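Local coordinates for protein tryptophan decarboxylase 1 (Oryza sativa subsp. japonica, PDB 6KHO) that uses pyridoxal 5'-phosphate to decarboxylate tryptophan to tryptamine and 5-hydroxytryptophan to serotonin, working as a homodimer, at residues G169-G173 against R382-G386. Numbering follows the deposited sequence.
Sequences GVILG and RRFRG
Where the outermost strand 168-172 of the large mixed sheet runs out beside the pyridoxal-phosphate site, Ile171 and the guanidinium of Arg382 meet across a buried contact that packs the strand against the loop leading into helix 386-420. Both sides belong to the cofactor-binding domain of a group II decarboxylase: Gly173 runs directly into the pocket residues Thr174, Thr175 and Ser176, and Arg382 follows the cofactor-binding Val380 and Gly381. The two branches of Ile171 reach different residues. With CG1 anti to the carbonyl carbon (chi1 -62°), CG2 is turned to the stem of Arg385, lying 3.8 Å from CB of Arg385 and equally near CD of that residue. The other branch ends in CD1, which rests 3.8 Å from CA of Gly386, the first residue of the helix, where no side chain intervenes. Arg382 arrives by a bent route: CG sits between its own backbone N and carbonyl carbon (chi1 55°), and a turn at chi3 (-41°) directs the guanidinium at the strand. Its NH2 comes 2.9 Å from O of Ile171, which lies at the guanidinium edge near its plane, but the angle is too poor for a hydrogen bond. The same NH2 is 3.6 Å from CG2 of Val170. Glu139 OE1, by a salt bridge to NH1, and Gln377, by a hydrogen bond to NE, hold this guanidinium, while Glu139 OE2 accepts the backbone N-H of Ile171. Arg385 extends past the strand end to a salt bridge with Asp337 of the second subunit. The direct contact is thus chiefly apolar, although the nearby carbonyl O may still favour the positive guanidinium electrostatically; one carboxylate bridges strand and loop, and Arg385 links this packing to the dimer interface.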
ATOM      1  N   GLY A 169       6.323 -12.306  10.694  1.00 29.38           N
ATOM      2  CA  GLY A 169       5.845 -10.952  10.503  1.00 29.72           C
ATOM      3  C   GLY A 169       5.770 -10.582   9.041  1.00 30.45           C
ATOM      4  O   GLY A 169       6.207 -11.327   8.162  1.00 25.72           O
ATOM      5  N   VAL A 170       5.188  -9.410   8.792  1.00 25.15           N
ATOM      6  CA  VAL A 170       5.121  -8.846   7.452  1.00 26.34           C
ATOM      7  C   VAL A 170       5.061  -7.330   7.584  1.00 27.60           C
ATOM      8  O   VAL A 170       4.430  -6.800   8.503  1.00 24.61           O
ATOM      9  CB  VAL A 170       3.910  -9.393   6.656  1.00 25.73           C
ATOM     10  CG1 VAL A 170       2.583  -9.053   7.360  1.00 25.20           C
ATOM     11  CG2 VAL A 170       3.918  -8.849   5.212  1.00 26.15           C
ATOM     12  N   ILE A 171       5.724  -6.633   6.669  1.00 25.14           N
ATOM     13  CA  ILE A 171       5.592  -5.186   6.574  1.00 28.07           C
ATOM     14  C   ILE A 171       4.439  -4.887   5.624  1.00 28.00           C
ATOM     15  O   ILE A 171       4.443  -5.329   4.469  1.00 27.05           O
ATOM     16  CB  ILE A 171       6.890  -4.528   6.087  1.00 28.73           C
ATOM     17  CG1 ILE A 171       8.029  -4.794   7.080  1.00 27.95           C
ATOM     18  CG2 ILE A 171       6.667  -3.036   5.883  1.00 26.39           C
ATOM     19  CD1 ILE A 171       9.420  -4.331   6.526  1.00 30.20           C
ATOM     20  N   LEU A 172       3.452  -4.152   6.117  1.00 25.72           N
ATOM     21  CA  LEU A 172       2.299  -3.711   5.350  1.00 27.97           C
ATOM     22  C   LEU A 172       2.321  -2.188   5.250  1.00 29.05           C
ATOM     23  O   LEU A 172       3.123  -1.512   5.899  1.00 27.36           O
ATOM     24  CB  LEU A 172       0.989  -4.191   6.005  1.00 26.98           C
ATOM     25  CG  LEU A 172       0.897  -5.702   6.233  1.00 25.27           C
ATOM     26  CD1 LEU A 172      -0.306  -6.093   7.104  1.00 26.49           C
ATOM     27  CD2 LEU A 172       0.850  -6.436   4.898  1.00 25.86           C
ATOM     28  N   GLY A 173       1.418  -1.645   4.431  1.00 32.71           N
ATOM     29  CA  GLY A 173       1.330  -0.200   4.305  1.00 30.82           C
ATOM     30  C   GLY A 173       0.690   0.468   5.513  1.00 32.81           C
ATOM     31  O   GLY A 173       1.124   1.542   5.935  1.00 34.85           O
ATOM     32  N   ARG A 382       4.466  -5.921  -4.296  1.00 25.12           N
ATOM     33  CA  ARG A 382       4.859  -5.168  -3.109  1.00 28.68           C
ATOM     34  C   ARG A 382       6.237  -4.558  -3.333  1.00 30.52           C
ATOM     35  O   ARG A 382       7.085  -5.165  -3.993  1.00 27.00           O
ATOM     36  CB  ARG A 382       4.874  -6.059  -1.852  1.00 28.83           C
ATOM     37  CG  ARG A 382       5.756  -7.320  -1.965  1.00 28.62           C
ATOM     38  CD  ARG A 382       5.287  -8.442  -1.025  1.00 31.43           C
ATOM     39  NE  ARG A 382       4.904  -7.923   0.282  1.00 32.52           N
ATOM     40  CZ  ARG A 382       5.771  -7.622   1.244  1.00 32.11           C
ATOM     41  NH1 ARG A 382       7.071  -7.811   1.042  1.00 32.47           N
ATOM     42  NH2 ARG A 382       5.340  -7.144   2.402  1.00 31.24           N
ATOM     43  N   ARG A 383       6.436  -3.360  -2.774  1.00 27.65           N
ATOM     44  CA  ARG A 383       7.708  -2.652  -2.744  1.00 32.08           C
ATOM     45  C   ARG A 383       8.680  -3.315  -1.772  1.00 28.08           C
ATOM     46  O   ARG A 383       8.295  -4.040  -0.855  1.00 29.55           O
ATOM     47  CB  ARG A 383       7.521  -1.197  -2.286  1.00 30.69           C
ATOM     48  CG  ARG A 383       6.944  -0.255  -3.314  1.00 35.46           C
ATOM     49  CD  ARG A 383       6.788   1.158  -2.717  1.00 36.20           C
ATOM     50  NE  ARG A 383       8.042   1.661  -2.155  1.00 32.53           N
ATOM     51  CZ  ARG A 383       8.966   2.312  -2.844  1.00 37.61           C
ATOM     52  NH1 ARG A 383       8.799   2.560  -4.148  1.00 38.43           N
ATOM     53  NH2 ARG A 383      10.062   2.726  -2.223  1.00 36.68           N
ATOM     54  N   PHE A 384       9.962  -3.008  -1.970  1.00 29.94           N
ATOM     55  CA  PHE A 384      11.053  -3.392  -1.072  1.00 27.85           C
ATOM     56  C   PHE A 384      11.082  -2.432   0.128  1.00 26.46           C
ATOM     57  O   PHE A 384      11.962  -1.582   0.268  1.00 27.18           O
ATOM     58  CB  PHE A 384      12.354  -3.370  -1.870  1.00 27.05           C
ATOM     59  CG  PHE A 384      13.561  -3.925  -1.149  1.00 25.74           C
ATOM     60  CD1 PHE A 384      13.474  -4.441   0.139  1.00 25.84           C
ATOM     61  CD2 PHE A 384      14.795  -3.911  -1.781  1.00 27.99           C
ATOM     62  CE1 PHE A 384      14.597  -4.938   0.777  1.00 28.03           C
ATOM     63  CE2 PHE A 384      15.925  -4.405  -1.152  1.00 30.01           C
ATOM     64  CZ  PHE A 384      15.828  -4.912   0.128  1.00 26.53           C
ATOM     65  N   ARG A 385      10.077  -2.573   1.005  1.00 26.17           N
ATOM     66  CA  ARG A 385       9.981  -1.712   2.188  1.00 27.87           C
ATOM     67  C   ARG A 385      10.975  -2.080   3.269  1.00 27.73           C
ATOM     68  O   ARG A 385      11.260  -1.249   4.136  1.00 26.52           O
ATOM     69  CB  ARG A 385       8.588  -1.766   2.821  1.00 32.35           C
ATOM     70  CG  ARG A 385       7.467  -1.356   1.912  1.00 34.36           C
ATOM     71  CD  ARG A 385       6.194  -0.950   2.689  1.00 36.88           C
ATOM     72  NE  ARG A 385       5.520  -0.001   1.825  1.00 39.85           N
ATOM     73  CZ  ARG A 385       4.585  -0.335   0.948  1.00 44.70           C
ATOM     74  NH1 ARG A 385       4.150  -1.595   0.903  1.00 43.04           N
ATOM     75  NH2 ARG A 385       4.074   0.601   0.140  1.00 37.73           N
ATOM     76  N   GLY A 386      11.480  -3.310   3.260  1.00 26.09           N
ATOM     77  CA  GLY A 386      12.442  -3.703   4.273  1.00 25.10           C
ATOM     78  C   GLY A 386      13.706  -2.869   4.243  1.00 26.80           C
ATOM     79  O   GLY A 386      14.349  -2.688   5.276  1.00 26.09           O
TER